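Local coordinates for RND efflux system, outer membrane lipoprotein, NodT family (Burkholderia mallei, PDB 6U94) that probably serves as the outer-membrane channel component of an RND-type efflux system, a lipoprotein of the outer membrane factor family, at residues T76-I88 and D125-F138. Sequence-based numbering, arbitrary orientation.
Sequences TLDIDEARALYRI and DASVGLTHFEIDLF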
# COMPACT_ATOMS: atom_id res chain seq x y z
N THR A 76 -2.19 16.45 -9.90
CA THR A 76 -2.42 16.47 -8.46
C THR A 76 -3.91 16.44 -8.13
O THR A 76 -4.33 15.75 -7.20
CB THR A 76 -1.74 17.70 -7.85
OG1 THR A 76 -0.33 17.47 -7.75
CG2 THR A 76 -2.31 18.01 -6.47
N LEU A 77 -4.72 17.17 -8.91
CA LEU A 77 -6.16 17.16 -8.68
C LEU A 77 -6.78 15.81 -9.06
O LEU A 77 -7.79 15.41 -8.47
CB LEU A 77 -6.83 18.28 -9.47
CG LEU A 77 -6.57 19.73 -9.05
CD1 LEU A 77 -7.17 20.68 -10.07
CD2 LEU A 77 -7.13 20.00 -7.66
N ASP A 78 -6.21 15.12 -10.05
CA ASP A 78 -6.75 13.83 -10.46
C ASP A 78 -6.44 12.74 -9.44
O ASP A 78 -7.30 11.90 -9.14
CB ASP A 78 -6.20 13.44 -11.83
CG ASP A 78 -6.75 14.32 -12.95
OD1 ASP A 78 -7.66 15.13 -12.68
OD2 ASP A 78 -6.27 14.19 -14.09
N ILE A 79 -5.23 12.74 -8.90
CA ILE A 79 -4.87 11.80 -7.85
C ILE A 79 -5.74 12.02 -6.62
O ILE A 79 -6.17 11.07 -5.96
CB ILE A 79 -3.37 11.93 -7.51
CG1 ILE A 79 -2.53 11.55 -8.73
CG2 ILE A 79 -3.01 11.06 -6.32
CD1 ILE A 79 -1.09 12.03 -8.65
N ASP A 80 -6.03 13.29 -6.30
CA ASP A 80 -6.90 13.59 -5.17
C ASP A 80 -8.31 13.07 -5.41
O ASP A 80 -8.92 12.50 -4.50
CB ASP A 80 -6.91 15.10 -4.92
CG ASP A 80 -6.68 15.45 -3.47
OD1 ASP A 80 -5.50 15.62 -3.08
OD2 ASP A 80 -7.67 15.55 -2.71
N GLU A 81 -8.84 13.27 -6.62
CA GLU A 81 -10.19 12.80 -6.91
C GLU A 81 -10.26 11.27 -6.92
O GLU A 81 -11.23 10.69 -6.42
CB GLU A 81 -10.66 13.35 -8.26
CG GLU A 81 -12.00 12.81 -8.71
CD GLU A 81 -12.41 13.31 -10.09
OE1 GLU A 81 -11.64 14.10 -10.69
OE2 GLU A 81 -13.49 12.91 -10.57
N ALA A 82 -9.24 10.62 -7.48
CA ALA A 82 -9.26 9.16 -7.57
C ALA A 82 -9.20 8.53 -6.19
O ALA A 82 -9.96 7.59 -5.90
CB ALA A 82 -8.09 8.68 -8.43
N ARG A 83 -8.32 9.03 -5.32
CA ARG A 83 -8.22 8.49 -3.97
C ARG A 83 -9.54 8.63 -3.22
O ARG A 83 -9.94 7.72 -2.48
CB ARG A 83 -7.09 9.19 -3.21
CG ARG A 83 -5.70 8.79 -3.67
CD ARG A 83 -4.64 9.75 -3.16
NE ARG A 83 -4.72 9.92 -1.71
CZ ARG A 83 -4.17 9.09 -0.83
NH1 ARG A 83 -3.51 8.02 -1.25
NH2 ARG A 83 -4.29 9.34 0.47
N ALA A 84 -10.23 9.76 -3.40
CA ALA A 84 -11.52 9.94 -2.75
C ALA A 84 -12.56 8.97 -3.29
O ALA A 84 -13.51 8.62 -2.58
CB ALA A 84 -12.00 11.38 -2.93
N LEU A 85 -12.40 8.53 -4.54
CA LEU A 85 -13.39 7.63 -5.13
C LEU A 85 -13.30 6.23 -4.54
O LEU A 85 -14.33 5.60 -4.25
CB LEU A 85 -13.24 7.58 -6.64
CG LEU A 85 -13.88 8.73 -7.42
CD1 LEU A 85 -13.74 8.52 -8.92
CD2 LEU A 85 -15.35 8.87 -7.03
N TYR A 86 -12.09 5.71 -4.34
CA TYR A 86 -11.92 4.31 -4.01
C TYR A 86 -11.09 4.02 -2.76
O TYR A 86 -11.05 2.86 -2.34
CB TYR A 86 -11.27 3.56 -5.19
CG TYR A 86 -9.76 3.51 -5.11
CD1 TYR A 86 -8.99 4.63 -5.42
CD2 TYR A 86 -9.10 2.35 -4.72
CE1 TYR A 86 -7.61 4.59 -5.35
CE2 TYR A 86 -7.73 2.30 -4.64
CZ TYR A 86 -6.98 3.42 -4.96
OH TYR A 86 -5.61 3.38 -4.88
N ARG A 87 -10.43 5.01 -2.16
CA ARG A 87 -9.45 4.68 -1.13
C ARG A 87 -9.71 5.37 0.21
O ARG A 87 -9.65 4.71 1.25
CB ARG A 87 -8.05 5.03 -1.63
CG ARG A 87 -6.94 4.41 -0.78
CD ARG A 87 -5.61 4.49 -1.49
NE ARG A 87 -4.56 3.78 -0.76
CZ ARG A 87 -3.27 3.78 -1.11
NH1 ARG A 87 -2.87 4.45 -2.18
NH2 ARG A 87 -2.39 3.11 -0.38
N ILE A 88 -9.98 6.67 0.19
CA ILE A 88 -10.06 7.43 1.44
C ILE A 88 -11.16 6.88 2.34
O ILE A 88 -10.96 6.70 3.55
CB ILE A 88 -10.27 8.93 1.15
CG1 ILE A 88 -9.22 9.44 0.17
CG2 ILE A 88 -10.21 9.73 2.44
CD1 ILE A 88 -7.81 9.34 0.69
N ASP A 125 -8.96 9.16 7.09
CA ASP A 125 -7.64 9.76 6.91
C ASP A 125 -7.35 10.00 5.43
O ASP A 125 -7.21 9.05 4.65
CB ASP A 125 -6.55 8.88 7.52
CG ASP A 125 -5.17 9.50 7.41
OD1 ASP A 125 -5.07 10.74 7.38
OD2 ASP A 125 -4.18 8.74 7.34
N ALA A 126 -7.25 11.27 5.04
CA ALA A 126 -7.03 11.62 3.64
C ALA A 126 -5.63 11.25 3.16
O ALA A 126 -5.41 11.17 1.95
CB ALA A 126 -7.27 13.11 3.43
N SER A 127 -4.69 11.02 4.07
CA SER A 127 -3.29 10.79 3.72
C SER A 127 -2.91 9.31 3.75
O SER A 127 -1.71 9.00 3.78
CB SER A 127 -2.38 11.58 4.66
OG SER A 127 -2.59 12.97 4.52
N VAL A 128 -3.88 8.40 3.72
CA VAL A 128 -3.59 6.98 3.86
C VAL A 128 -2.70 6.52 2.71
O VAL A 128 -2.97 6.79 1.54
CB VAL A 128 -4.89 6.16 3.94
CG1 VAL A 128 -5.81 6.47 2.77
CG2 VAL A 128 -4.57 4.67 3.99
N GLY A 129 -1.62 5.82 3.06
CA GLY A 129 -0.71 5.31 2.06
C GLY A 129 0.19 6.34 1.41
O GLY A 129 0.73 6.09 0.33
N LEU A 130 0.37 7.51 2.03
CA LEU A 130 1.21 8.56 1.49
C LEU A 130 2.48 8.70 2.33
O LEU A 130 2.44 8.67 3.56
CB LEU A 130 0.47 9.90 1.46
CG LEU A 130 -0.75 9.99 0.54
CD1 LEU A 130 -1.29 11.42 0.50
CD2 LEU A 130 -0.39 9.51 -0.86
N THR A 131 3.61 8.85 1.64
CA THR A 131 4.88 9.07 2.32
C THR A 131 4.97 10.50 2.84
O THR A 131 4.07 11.33 2.63
CB THR A 131 6.05 8.76 1.38
OG1 THR A 131 5.96 9.59 0.22
CG2 THR A 131 6.02 7.29 0.97
N HIS A 132 6.06 10.80 3.55
CA HIS A 132 6.23 12.13 4.13
C HIS A 132 6.30 13.20 3.06
O HIS A 132 5.67 14.26 3.19
CB HIS A 132 7.47 12.17 5.01
CG HIS A 132 7.35 11.40 6.29
ND1 HIS A 132 6.40 11.68 7.24
CD2 HIS A 132 8.07 10.36 6.77
CE1 HIS A 132 6.54 10.84 8.25
NE2 HIS A 132 7.54 10.03 7.99
N PHE A 133 7.05 12.95 1.98
CA PHE A 133 7.22 13.99 0.97
C PHE A 133 5.95 14.19 0.15
O PHE A 133 5.68 15.30 -0.32
CB PHE A 133 8.42 13.70 0.07
CG PHE A 133 8.35 12.40 -0.68
CD1 PHE A 133 7.66 12.32 -1.89
CD2 PHE A 133 9.00 11.27 -0.21
CE1 PHE A 133 7.61 11.13 -2.59
CE2 PHE A 133 8.95 10.08 -0.91
CZ PHE A 133 8.25 10.01 -2.10
N GLU A 134 5.15 13.13 -0.03
CA GLU A 134 3.85 13.31 -0.67
C GLU A 134 2.93 14.17 0.19
O GLU A 134 2.24 15.06 -0.33
CB GLU A 134 3.20 11.96 -0.95
CG GLU A 134 3.95 11.09 -1.92
CD GLU A 134 3.35 9.71 -2.01
OE1 GLU A 134 2.60 9.43 -2.98
OE2 GLU A 134 3.60 8.90 -1.09
N ILE A 135 2.91 13.92 1.50
CA ILE A 135 2.10 14.74 2.39
C ILE A 135 2.58 16.19 2.36
O ILE A 135 1.76 17.13 2.35
CB ILE A 135 2.13 14.16 3.82
CG1 ILE A 135 1.48 12.77 3.84
CG2 ILE A 135 1.44 15.10 4.79
CD1 ILE A 135 1.51 12.11 5.20
N ASP A 136 3.90 16.40 2.35
CA ASP A 136 4.44 17.75 2.22
C ASP A 136 3.93 18.43 0.96
O ASP A 136 3.41 19.55 1.02
CB ASP A 136 5.97 17.70 2.22
CG ASP A 136 6.55 17.42 3.59
OD1 ASP A 136 5.91 17.80 4.59
OD2 ASP A 136 7.65 16.84 3.66
N LEU A 137 4.06 17.76 -0.19
CA LEU A 137 3.69 18.37 -1.46
C LEU A 137 2.21 18.73 -1.50
O LEU A 137 1.85 19.88 -1.78
CB LEU A 137 4.04 17.42 -2.61
CG LEU A 137 3.67 17.94 -4.00
CD1 LEU A 137 4.87 17.86 -4.94
CD2 LEU A 137 2.47 17.19 -4.57
N PHE A 138 1.34 17.76 -1.22
CA PHE A 138 -0.10 18.00 -1.35
C PHE A 138 -0.58 19.09 -0.41
O PHE A 138 -1.50 19.85 -0.75
CB PHE A 138 -0.87 16.70 -1.12
CG PHE A 138 -0.85 15.77 -2.30
CD1 PHE A 138 -1.66 16.00 -3.39
CD2 PHE A 138 -0.01 14.66 -2.32
CE1 PHE A 138 -1.65 15.15 -4.48
CE2 PHE A 138 0.01 13.81 -3.41
CZ PHE A 138 -0.81 14.05 -4.49
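The carbonyl oxygen of V128 is gripped by both terminal nitrogens of R83, with NH1 and NH2 each 3.1 Å from V128 O and the acceptor lying in the guanidinium plane. NH2 also takes A126 O at 2.6 Å (N-H...O angle 154°), so a single arginine ties together two carbonyls of the turn D125-V128. A bend at chi3 (53°) turns the end of R83 into this loop, while L130 lays CD2 over one guanidinium face, 3.5 Å from R83 NH1. The R87 guanidinium sets one face over V128 O and brings NH2 to 3.7 Å from G129 CA; its stronger partner is E169 of helix 156-203, whose carboxylate also forms a salt bridge with R83 and is likely to offset the two positive charges. I88 rests CD1 against A126 O (3.3 Å). Farther back, F138 slides past T76, with CE1 3.5 Å from T76 CG2, and its CZ meets I79 CG2, spanning the gap between segments 76-86 and 132-138, whose directions differ by 111°. Two overlapping turns, D125-V128 and S127-L130, thus pack the loop entering helix 132-138 against the C-terminal end of helix 76-86, within what is probably the outer membrane efflux protein fold.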